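Local coordinates for conserved protein (Methanothermobacter thermautotrophicus, PDB 1T57) that binds flavin mononucleotide and magnesium ions but is of unknown biological function, at residues A[23-28]-A[198-203]; A[34-39]-A[176-181]; A[55-60]-A[169-174]. One frame throughout, in Å; residues are numbered along the deposited sequence.

Contact 1 of 3, residues A[23-28]-A[198-203]; sequences KKICYF and HEVIAM
C26 and Y27 pair with A202 and M203 as parallel beta bridges, joining strand 22-28 to strand 196-204 of a mixed sheet, and the tight packing is at this end. C26 N donates to I201 O at 3.3 Å, and C26 O receives M203 N at 2.9 Å; F28 N then bonds to M203 O, so donors alternate between the strands, as in parallel pairing, from C26 to F28. On the face carrying Y27 and M203 the two side chains run alongside each other. M203, modelled as selenomethionine, has CG between its own backbone N and carbonyl carbon (chi1 56°), which brings its selenium SE to 5.3 Å from the centroid of the Y27 ring. SE lies in the ring plane, 90° off the normal, at the edge: a Met-aromatic contact. The Y27 hydroxyl bonds to V200 N of the second subunit. The terminal CE of M203 also meets I25 CD1 at 3.6 Å. On the opposite face C26 CB and A202 CB touch, and F28 CE1 reaches A202 CB at 3.8 Å.

Toward K23 and E199 the pairing gives way. The chain turns a corner at I201, and a water takes the place of a direct bond, donating to K24 O at 2.9 Å and to V200 O at 2.7 Å. K23 and K24 are partly exposed. Strand 22-28 as a whole pairs through K23, I25 and C26 with an antiparallel strand of the second subunit, so the sheet continues across the interface. E199 forms salt bridges through OE1 with R46 and through OE2 with R205 of the second subunit. The extended K23 chain crosses E199 at about a right angle, and K23 NZ forms a salt bridge with E199 OE2 at 2.6 Å, approaching 47° out of the carboxylate plane.

Contact 2 of 3, residues A[34-39]-A[176-181]; sequences ENTERV and WGADTA. With FMN (flavin mononucleotide), chain E.
T36, near the start of helix 36-50, grips the loop that leads from the flavin mononucleotide site into strand 180-185, within an alpha/beta domain related to that of pyruvate kinase. The hydrogen bonding across the contact is a single backbone-to-hydroxyl bond: A178 N points almost straight at T36 OG1, 2.8 Å away with an N-H...O angle of 171°. T36 OG1 lies beside its own backbone N (chi1 -52°) and is also hydrogen-bonded to K33 O, so two partners fix its rotation. Next to it G177 has a positive phi and no side chain, which lets T36 OG1 approach G177 CA to 3.5 Å.

Apolar contact falls to V39, one turn further along the helix, whose CG2 meets A178 CB at 3.9 Å. Polar groups also take part in van der Waals contact: V39 CG1 lies 3.5 Å from A178 O, and N35 lays ND2 against D179 CB at 3.6 Å. The polar ends of that pair bond to other residues, N35 ND2 to E30 O and D179 OD1 to T174 OG1 and G32 N. Beyond them a classic beta bulge sets D179 and T180 together opposite G172 of the neighbouring strand.

The backbone of G177, one residue before A178, holds the cofactor: G177 N donates to phosphate oxygen O2P at 2.8 Å.

Contact 3 of 3, residues A[55-60]-A[169-174]; sequences FVVASV and IAIGGT. With FMN (flavin mononucleotide), chain E.
The side chains of F55 and I169 run alongside one another on the same face of the sheet, and the branch point of the isoleucine fits against the phenyl ring: I169 CB is 3.7 Å from F55 CD2, approaching it obliquely. Two residues on, V57 and I171 repeat the arrangement with branched chains on both strands. V57 CG1, anti to the backbone N (chi1 -169°), meets I171 CG2 at 3.7 Å, and V57 CG2 meets I171 CD1 at 3.8 Å, so each methyl of the valine has a separate branch of the isoleucine beside it. The other face is shallower. There V56 CG1 projects over the small A170, 3.8 Å from its CB.

Backbone pairing sets this register. Three bonds, V56 N to I169 O, I171 N to V56 O and A58 N to I171 O, alternate between strands whose directions differ by only 9°, and the last is nearly straight at 178°. These are neighbouring parallel strands of a three-layer alpha/beta/alpha arrangement. The bumps of F55, V57, I169 and I171 pack against helices 36-50 and 63-69, whereas V56, A58 and A170 face helix 144-158.

Past A58 and G172 the strands end and the chains separate around flavin mononucleotide, which sits at their C-terminal ends. A58 CB fits into the bend between the cofactor's ribityl chain and ring system, touching C2' and C9. V60 CG2 presses on ribityl C5' at 3.5 Å, while V60 N donates to O5'. S59 OG lies near phosphate oxygen O1P, though its position is less certain. Across the ligand, the backbone of G173 grips the ribityl chain: G173 N donates to O2' at 3.0 Å, and O2' donates back to G173 O at 2.6 Å.

From the N terminus, strand 22-28 opens the widest loop, which contact 1 closes only when strand 196-204 arrives near the C terminus. Helix 36-50 follows, and its start is joined to residues 176-181 by contact 2, nested within that loop. Strand 54-58 comes next and pairs with strand 168-172 in contact 3, the innermost closure, so the three nest without crossing. All three reach one sheet: A181 bonds through its backbone to A202 and probably to I201, and T180 O to G172 N, linking contact 1 through contact 2 to contact 3. Contacts 2 and 3 both touch the flavin mononucleotide, while contact 1 lies at the subunit interface.

Contact 1 of 3, residues A[23-28]-A[198-203]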
loop_
_atom_site.group_PDB
_atom_site.type_symbol
_atom_site.label_atom_id
_atom_site.label_comp_id
_atom_site.label_asym_id
_atom_site.label_seq_id
_atom_site.Cartn_x
_atom_site.Cartn_y
_atom_site.Cartn_z
ATOM N N LYS A 23 -35.347 -13.269 15.820
ATOM C CA LYS A 23 -34.731 -14.180 16.777
ATOM C C LYS A 23 -34.133 -13.338 17.885
ATOM O O LYS A 23 -34.283 -12.119 17.887
ATOM C CB LYS A 23 -33.604 -15.000 16.130
ATOM C CG LYS A 23 -33.918 -15.550 14.761
ATOM C CD LYS A 23 -32.847 -16.523 14.301
ATOM C CE LYS A 23 -33.031 -16.834 12.830
ATOM N NZ LYS A 23 -32.145 -17.917 12.358
ATOM N N LYS A 24 -33.436 -13.996 18.809
ATOM C CA LYS A 24 -32.805 -13.324 19.941
ATOM C C LYS A 24 -31.330 -13.073 19.652
ATOM O O LYS A 24 -30.735 -13.722 18.799
ATOM C CB LYS A 24 -32.921 -14.193 21.198
ATOM C CG LYS A 24 -32.555 -15.651 20.950
ATOM C CD LYS A 24 -32.233 -16.427 22.219
ATOM C CE LYS A 24 -33.456 -16.731 23.062
ATOM N NZ LYS A 24 -33.059 -17.412 24.334
ATOM N N ILE A 25 -30.753 -12.114 20.360
ATOM C CA ILE A 25 -29.350 -11.800 20.235
ATOM C C ILE A 25 -28.998 -11.219 21.580
ATOM O O ILE A 25 -29.719 -10.352 22.099
ATOM C CB ILE A 25 -29.061 -10.745 19.127
ATOM C CG1 ILE A 25 -27.555 -10.486 19.066
ATOM C CG2 ILE A 25 -29.844 -9.451 19.388
ATOM C CD1 ILE A 25 -27.149 -9.393 18.113
ATOM N N CYS A 26 -27.911 -11.708 22.167
ATOM C CA CYS A 26 -27.489 -11.191 23.455
ATOM C C CYS A 26 -26.388 -10.137 23.318
ATOM O O CYS A 26 -25.396 -10.359 22.609
ATOM C CB CYS A 26 -26.997 -12.339 24.331
ATOM S SG CYS A 26 -27.034 -11.960 26.070
ATOM N N TYR A 27 -26.587 -8.990 23.969
ATOM C CA TYR A 27 -25.602 -7.909 23.978
ATOM C C TYR A 27 -24.970 -7.861 25.366
ATOM O O TYR A 27 -25.611 -7.454 26.320
ATOM C CB TYR A 27 -26.250 -6.548 23.685
ATOM C CG TYR A 27 -26.798 -6.432 22.291
ATOM C CD1 TYR A 27 -28.158 -6.264 22.077
ATOM C CD2 TYR A 27 -25.965 -6.551 21.179
ATOM C CE1 TYR A 27 -28.681 -6.221 20.798
ATOM C CE2 TYR A 27 -26.474 -6.520 19.898
ATOM C CZ TYR A 27 -27.832 -6.359 19.714
ATOM O OH TYR A 27 -28.364 -6.389 18.454
ATOM N N PHE A 28 -23.725 -8.298 25.494
ATOM C CA PHE A 28 -23.065 -8.254 26.799
ATOM C C PHE A 28 -22.663 -6.826 27.128
ATOM O O PHE A 28 -22.074 -6.129 26.310
ATOM C CB PHE A 28 -21.840 -9.154 26.811
ATOM C CG PHE A 28 -22.145 -10.587 26.490
ATOM C CD1 PHE A 28 -21.587 -11.187 25.364
ATOM C CD2 PHE A 28 -22.977 -11.339 27.316
ATOM C CE1 PHE A 28 -21.863 -12.513 25.056
ATOM C CE2 PHE A 28 -23.261 -12.668 27.020
ATOM C CZ PHE A 28 -22.699 -13.258 25.888
ATOM N N HIS A 198 -23.878 -14.432 8.600
ATOM C CA HIS A 198 -25.330 -14.615 8.645
ATOM C C HIS A 198 -26.089 -14.130 9.905
ATOM O O HIS A 198 -26.989 -13.290 9.809
ATOM C CB HIS A 198 -25.629 -16.095 8.370
ATOM C CG HIS A 198 -25.066 -16.593 7.068
ATOM N ND1 HIS A 198 -24.457 -17.823 6.943
ATOM C CD2 HIS A 198 -25.066 -16.046 5.826
ATOM C CE1 HIS A 198 -24.109 -18.019 5.681
ATOM N NE2 HIS A 198 -24.466 -16.957 4.985
ATOM N N GLU A 199 -25.722 -14.640 11.082
ATOM C CA GLU A 199 -26.376 -14.240 12.335
ATOM C C GLU A 199 -25.391 -13.969 13.466
ATOM O O GLU A 199 -24.345 -14.615 13.570
ATOM C CB GLU A 199 -27.336 -15.337 12.807
ATOM C CG GLU A 199 -28.557 -15.532 11.952
ATOM C CD GLU A 199 -29.265 -16.839 12.262
ATOM O OE1 GLU A 199 -29.352 -17.212 13.448
ATOM O OE2 GLU A 199 -29.751 -17.493 11.318
ATOM N N VAL A 200 -25.726 -13.012 14.325
ATOM C CA VAL A 200 -24.870 -12.718 15.470
ATOM C C VAL A 200 -25.592 -13.292 16.697
ATOM O O VAL A 200 -26.559 -12.712 17.186
ATOM C CB VAL A 200 -24.652 -11.203 15.647
ATOM C CG1 VAL A 200 -23.682 -10.942 16.820
ATOM C CG2 VAL A 200 -24.119 -10.607 14.363
ATOM N N ILE A 201 -25.139 -14.444 17.182
ATOM C CA ILE A 201 -25.767 -15.069 18.343
ATOM C C ILE A 201 -25.583 -14.209 19.590
ATOM O O ILE A 201 -26.503 -14.058 20.378
ATOM C CB ILE A 201 -25.174 -16.458 18.592
ATOM C CG1 ILE A 201 -25.357 -17.316 17.339
ATOM C CG2 ILE A 201 -25.859 -17.106 19.751
ATOM C CD1 ILE A 201 -24.385 -18.462 17.180
ATOM N N ALA A 202 -24.397 -13.633 19.767
ATOM C CA ALA A 202 -24.133 -12.782 20.933
ATOM C C ALA A 202 -22.883 -11.917 20.713
ATOM O O ALA A 202 -21.968 -12.326 20.021
ATOM C CB ALA A 202 -23.961 -13.657 22.163
HETATM N N MSE A 203 -22.832 -10.731 21.301
HETATM C CA MSE A 203 -21.667 -9.873 21.124
HETATM C C MSE A 203 -21.592 -8.784 22.172
HETATM O O MSE A 203 -22.612 -8.266 22.600
HETATM C CB MSE A 203 -21.702 -9.199 19.753
HETATM C CG MSE A 203 -22.972 -8.419 19.508
HETATM SE SE MSE A 203 -22.902 -6.996 18.171
HETATM C CE MSE A 203 -24.225 -7.721 16.939
HETATM O O HOH W 1 -28.869 -13.963 16.634
#

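Contact 2 of 3, residues A[34-39]-A[176-181]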
loop_
_atom_site.group_PDB
_atom_site.type_symbol
_atom_site.label_atom_id
_atom_site.label_comp_id
_atom_site.label_asym_id
_atom_site.label_seq_id
_atom_site.Cartn_x
_atom_site.Cartn_y
_atom_site.Cartn_z
ATOM N N GLU A 34 -16.025 -13.639 31.515
ATOM C CA GLU A 34 -17.256 -13.833 32.271
ATOM C C GLU A 34 -18.440 -14.304 31.422
ATOM O O GLU A 34 -19.234 -15.131 31.863
ATOM C CB GLU A 34 -17.601 -12.522 32.962
ATOM C CG GLU A 34 -16.612 -11.425 32.628
ATOM C CD GLU A 34 -17.255 -10.058 32.647
ATOM O OE1 GLU A 34 -16.585 -9.064 32.291
ATOM O OE2 GLU A 34 -18.442 -9.976 33.022
ATOM N N ASN A 35 -18.555 -13.761 30.210
ATOM C CA ASN A 35 -19.655 -14.089 29.298
ATOM C C ASN A 35 -19.625 -15.506 28.706
ATOM O O ASN A 35 -20.638 -16.006 28.230
ATOM C CB ASN A 35 -19.687 -13.080 28.138
ATOM C CG ASN A 35 -19.688 -11.644 28.605
ATOM O OD1 ASN A 35 -20.571 -11.224 29.345
ATOM N ND2 ASN A 35 -18.711 -10.875 28.163
ATOM N N THR A 36 -18.467 -16.150 28.746
ATOM C CA THR A 36 -18.327 -17.472 28.155
ATOM C C THR A 36 -19.489 -18.429 28.303
ATOM O O THR A 36 -20.012 -18.939 27.304
ATOM C CB THR A 36 -17.071 -18.178 28.662
ATOM O OG1 THR A 36 -15.941 -17.318 28.483
ATOM C CG2 THR A 36 -16.822 -19.449 27.860
ATOM N N GLU A 37 -19.904 -18.665 29.540
ATOM C CA GLU A 37 -20.977 -19.609 29.802
ATOM C C GLU A 37 -22.237 -19.306 29.012
ATOM O O GLU A 37 -22.855 -20.211 28.435
ATOM C CB GLU A 37 -21.283 -19.660 31.304
ATOM C CG GLU A 37 -21.572 -21.071 31.815
ATOM C CD GLU A 37 -20.840 -22.138 31.013
ATOM O OE1 GLU A 37 -21.490 -22.798 30.169
ATOM O OE2 GLU A 37 -19.616 -22.306 31.213
ATOM N N ARG A 38 -22.606 -18.032 28.966
ATOM C CA ARG A 38 -23.791 -17.645 28.237
ATOM C C ARG A 38 -23.613 -17.872 26.728
ATOM O O ARG A 38 -24.519 -18.389 26.075
ATOM C CB ARG A 38 -24.138 -16.185 28.542
ATOM C CG ARG A 38 -25.512 -15.764 28.046
ATOM C CD ARG A 38 -26.579 -16.769 28.459
ATOM N NE ARG A 38 -27.883 -16.469 27.872
ATOM C CZ ARG A 38 -28.855 -17.366 27.707
ATOM N NH1 ARG A 38 -28.670 -18.631 28.082
ATOM N NH2 ARG A 38 -30.016 -16.995 27.175
ATOM N N VAL A 39 -22.451 -17.524 26.168
ATOM C CA VAL A 39 -22.285 -17.743 24.740
ATOM C C VAL A 39 -22.222 -19.232 24.420
ATOM O O VAL A 39 -22.711 -19.650 23.384
ATOM C CB VAL A 39 -21.034 -16.992 24.126
ATOM C CG1 VAL A 39 -20.571 -15.941 25.056
ATOM C CG2 VAL A 39 -19.923 -17.973 23.734
ATOM N N TRP A 176 -9.467 -13.617 26.907
ATOM C CA TRP A 176 -9.744 -14.856 27.627
ATOM C C TRP A 176 -11.177 -15.305 27.409
ATOM O O TRP A 176 -12.095 -14.476 27.368
ATOM C CB TRP A 176 -9.477 -14.649 29.125
ATOM C CG TRP A 176 -8.046 -14.334 29.399
ATOM C CD1 TRP A 176 -6.996 -15.193 29.303
ATOM C CD2 TRP A 176 -7.485 -13.040 29.661
ATOM N NE1 TRP A 176 -5.806 -14.517 29.470
ATOM C CE2 TRP A 176 -6.075 -13.195 29.693
ATOM C CE3 TRP A 176 -8.035 -11.765 29.870
ATOM C CZ2 TRP A 176 -5.203 -12.112 29.917
ATOM C CZ3 TRP A 176 -7.169 -10.690 30.094
ATOM C CH2 TRP A 176 -5.768 -10.874 30.116
ATOM N N GLY A 177 -11.368 -16.615 27.267
ATOM C CA GLY A 177 -12.710 -17.163 27.093
ATOM C C GLY A 177 -13.478 -16.672 25.882
ATOM O O GLY A 177 -12.886 -16.402 24.852
ATOM N N ALA A 178 -14.793 -16.523 25.999
ATOM C CA ALA A 178 -15.574 -16.077 24.855
ATOM C C ALA A 178 -16.722 -15.077 25.120
ATOM O O ALA A 178 -17.361 -15.089 26.178
ATOM C CB ALA A 178 -16.092 -17.311 24.106
ATOM N N ASP A 179 -16.966 -14.198 24.151
ATOM C CA ASP A 179 -18.037 -13.207 24.265
ATOM C C ASP A 179 -18.683 -12.885 22.905
ATOM O O ASP A 179 -19.576 -12.047 22.803
ATOM C CB ASP A 179 -17.518 -11.930 24.950
ATOM C CG ASP A 179 -16.374 -11.279 24.207
ATOM O OD1 ASP A 179 -15.734 -10.369 24.777
ATOM O OD2 ASP A 179 -16.108 -11.668 23.054
ATOM N N THR A 180 -18.235 -13.573 21.859
ATOM C CA THR A 180 -18.792 -13.364 20.534
ATOM C C THR A 180 -18.960 -14.664 19.791
ATOM O O THR A 180 -18.058 -15.494 19.755
ATOM C CB THR A 180 -17.909 -12.490 19.663
ATOM O OG1 THR A 180 -17.646 -11.255 20.326
ATOM C CG2 THR A 180 -18.613 -12.223 18.352
ATOM N N ALA A 181 -20.117 -14.861 19.184
ATOM C CA ALA A 181 -20.345 -16.091 18.431
ATOM C C ALA A 181 -21.116 -15.670 17.220
ATOM O O ALA A 181 -22.072 -14.913 17.330
ATOM C CB ALA A 181 -21.142 -17.095 19.246
HETATM N N1 FMN E . -8.489 -12.235 21.572
HETATM C C2 FMN E . -8.632 -10.861 21.418
HETATM O O2 FMN E . -9.184 -10.199 22.275
HETATM N N3 FMN E . -8.320 -10.201 20.260
HETATM C C4 FMN E . -7.656 -10.858 19.256
HETATM O O4 FMN E . -7.488 -10.284 18.173
HETATM C C4A FMN E . -7.525 -12.245 19.369
HETATM N N5 FMN E . -6.915 -12.956 18.362
HETATM C C5A FMN E . -7.048 -14.325 18.358
HETATM C C6 FMN E . -6.443 -15.020 17.324
HETATM C C7 FMN E . -6.421 -16.387 17.318
HETATM C C7M FMN E . -5.681 -17.037 16.195
HETATM C C8 FMN E . -6.564 -17.051 18.530
HETATM C C8M FMN E . -6.420 -18.561 18.609
HETATM C C9 FMN E . -7.141 -16.363 19.596
HETATM C C9A FMN E . -7.484 -15.011 19.495
HETATM N N10 FMN E . -7.839 -14.279 20.637
HETATM C C10 FMN E . -8.012 -12.924 20.502
HETATM C "C1'" FMN E . -8.287 -14.936 21.924
HETATM C "C2'" FMN E . -9.664 -15.510 21.732
HETATM O "O2'" FMN E . -10.513 -14.476 21.220
HETATM C "C3'" FMN E . -10.245 -15.980 23.046
HETATM O "O3'" FMN E . -10.243 -14.949 23.986
HETATM C "C4'" FMN E . -9.862 -17.350 23.632
HETATM O "O4'" FMN E . -10.784 -17.529 24.680
HETATM C "C5'" FMN E . -8.596 -17.651 24.404
HETATM O "O5'" FMN E . -8.865 -18.941 24.907
HETATM P P FMN E . -8.763 -19.484 26.418
HETATM O O1P FMN E . -8.807 -20.970 26.331
HETATM O O2P FMN E . -9.908 -18.982 27.320
HETATM O O3P FMN E . -7.404 -19.015 26.954
#

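Contact 3 of 3, residues A[55-60]-A[169-174]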
loop_
_atom_site.group_PDB
_atom_site.type_symbol
_atom_site.label_atom_id
_atom_site.label_comp_id
_atom_site.label_asym_id
_atom_site.label_seq_id
_atom_site.Cartn_x
_atom_site.Cartn_y
_atom_site.Cartn_z
ATOM N N PHE A 55 -18.177 -26.344 14.259
ATOM C CA PHE A 55 -17.836 -25.243 15.153
ATOM C C PHE A 55 -16.357 -24.935 15.157
ATOM O O PHE A 55 -15.547 -25.817 15.381
ATOM C CB PHE A 55 -18.242 -25.562 16.603
ATOM C CG PHE A 55 -19.698 -25.857 16.802
ATOM C CD1 PHE A 55 -20.219 -27.117 16.528
ATOM C CD2 PHE A 55 -20.554 -24.867 17.260
ATOM C CE1 PHE A 55 -21.587 -27.387 16.722
ATOM C CE2 PHE A 55 -21.907 -25.127 17.454
ATOM C CZ PHE A 55 -22.425 -26.386 17.177
ATOM N N VAL A 56 -16.003 -23.679 14.924
ATOM C CA VAL A 56 -14.603 -23.316 14.977
ATOM C C VAL A 56 -14.476 -22.383 16.170
ATOM O O VAL A 56 -15.220 -21.404 16.272
ATOM C CB VAL A 56 -14.146 -22.615 13.708
ATOM C CG1 VAL A 56 -15.017 -21.379 13.435
ATOM C CG2 VAL A 56 -12.670 -22.260 13.838
ATOM N N VAL A 57 -13.548 -22.679 17.076
ATOM C CA VAL A 57 -13.405 -21.869 18.286
ATOM C C VAL A 57 -11.996 -21.489 18.651
ATOM O O VAL A 57 -11.112 -22.329 18.673
ATOM C CB VAL A 57 -13.962 -22.596 19.522
ATOM C CG1 VAL A 57 -14.041 -21.639 20.691
ATOM C CG2 VAL A 57 -15.300 -23.175 19.221
ATOM N N ALA A 58 -11.810 -20.224 18.979
ATOM C CA ALA A 58 -10.509 -19.728 19.388
ATOM C C ALA A 58 -10.305 -20.067 20.854
ATOM O O ALA A 58 -11.026 -19.569 21.731
ATOM C CB ALA A 58 -10.434 -18.225 19.204
ATOM N N SER A 59 -9.325 -20.919 21.113
ATOM C CA SER A 59 -9.002 -21.315 22.477
ATOM C C SER A 59 -7.495 -21.446 22.566
ATOM O O SER A 59 -6.908 -22.446 22.130
ATOM C CB SER A 59 -9.653 -22.654 22.840
ATOM O OG SER A 59 -9.644 -22.810 24.250
ATOM N N VAL A 60 -6.875 -20.414 23.130
ATOM C CA VAL A 60 -5.434 -20.371 23.278
ATOM C C VAL A 60 -4.959 -21.489 24.199
ATOM O O VAL A 60 -4.108 -22.294 23.818
ATOM C CB VAL A 60 -4.980 -19.004 23.835
ATOM C CG1 VAL A 60 -3.456 -18.982 23.963
ATOM C CG2 VAL A 60 -5.457 -17.875 22.909
ATOM N N ILE A 169 -20.717 -22.231 13.106
ATOM C CA ILE A 169 -20.859 -21.273 14.195
ATOM C C ILE A 169 -19.431 -20.941 14.621
ATOM O O ILE A 169 -18.696 -21.851 14.988
ATOM C CB ILE A 169 -21.627 -21.883 15.400
ATOM C CG1 ILE A 169 -23.034 -22.340 14.956
ATOM C CG2 ILE A 169 -21.699 -20.870 16.534
ATOM C CD1 ILE A 169 -24.224 -21.542 15.573
ATOM N N ALA A 170 -19.041 -19.663 14.548
ATOM C CA ALA A 170 -17.690 -19.222 14.929
ATOM C C ALA A 170 -17.724 -18.568 16.308
ATOM O O ALA A 170 -18.587 -17.752 16.571
ATOM C CB ALA A 170 -17.154 -18.235 13.899
ATOM N N ILE A 171 -16.767 -18.916 17.167
ATOM C CA ILE A 171 -16.718 -18.411 18.552
ATOM C C ILE A 171 -15.405 -17.730 18.945
ATOM O O ILE A 171 -14.310 -18.296 18.837
ATOM C CB ILE A 171 -16.992 -19.595 19.560
ATOM C CG1 ILE A 171 -18.428 -20.114 19.364
ATOM C CG2 ILE A 171 -16.780 -19.165 20.997
ATOM C CD1 ILE A 171 -18.672 -21.601 19.785
ATOM N N GLY A 172 -15.519 -16.507 19.421
ATOM C CA GLY A 172 -14.329 -15.800 19.827
ATOM C C GLY A 172 -14.586 -14.950 21.047
ATOM O O GLY A 172 -15.721 -14.838 21.504
ATOM N N GLY A 173 -13.532 -14.345 21.577
ATOM C CA GLY A 173 -13.711 -13.507 22.741
ATOM C C GLY A 173 -12.626 -12.471 22.915
ATOM O O GLY A 173 -11.758 -12.318 22.061
ATOM N N THR A 174 -12.677 -11.756 24.033
ATOM C CA THR A 174 -11.679 -10.744 24.310
ATOM C C THR A 174 -10.622 -11.330 25.247
ATOM O O THR A 174 -10.857 -11.498 26.439
ATOM C CB THR A 174 -12.315 -9.495 24.952
ATOM O OG1 THR A 174 -13.372 -8.995 24.120
ATOM C CG2 THR A 174 -11.296 -8.424 25.110
HETATM N N1 FMN E . -8.489 -12.235 21.572
HETATM C C2 FMN E . -8.632 -10.861 21.418
HETATM O O2 FMN E . -9.184 -10.199 22.275
HETATM N N3 FMN E . -8.320 -10.201 20.260
HETATM C C4 FMN E . -7.656 -10.858 19.256
HETATM O O4 FMN E . -7.488 -10.284 18.173
HETATM C C4A FMN E . -7.525 -12.245 19.369
HETATM N N5 FMN E . -6.915 -12.956 18.362
HETATM C C5A FMN E . -7.048 -14.325 18.358
HETATM C C6 FMN E . -6.443 -15.020 17.324
HETATM C C7 FMN E . -6.421 -16.387 17.318
HETATM C C7M FMN E . -5.681 -17.037 16.195
HETATM C C8 FMN E . -6.564 -17.051 18.530
HETATM C C8M FMN E . -6.420 -18.561 18.609
HETATM C C9 FMN E . -7.141 -16.363 19.596
HETATM C C9A FMN E . -7.484 -15.011 19.495
HETATM N N10 FMN E . -7.839 -14.279 20.637
HETATM C C10 FMN E . -8.012 -12.924 20.502
HETATM C "C1'" FMN E . -8.287 -14.936 21.924
HETATM C "C2'" FMN E . -9.664 -15.510 21.732
HETATM O "O2'" FMN E . -10.513 -14.476 21.220
HETATM C "C3'" FMN E . -10.245 -15.980 23.046
HETATM O "O3'" FMN E . -10.243 -14.949 23.986
HETATM C "C4'" FMN E . -9.862 -17.350 23.632
HETATM O "O4'" FMN E . -10.784 -17.529 24.680
HETATM C "C5'" FMN E . -8.596 -17.651 24.404
HETATM O "O5'" FMN E . -8.865 -18.941 24.907
HETATM P P FMN E . -8.763 -19.484 26.418
HETATM O O1P FMN E . -8.807 -20.970 26.331
HETATM O O2P FMN E . -9.908 -18.982 27.320
HETATM O O3P FMN E . -7.404 -19.015 26.954
#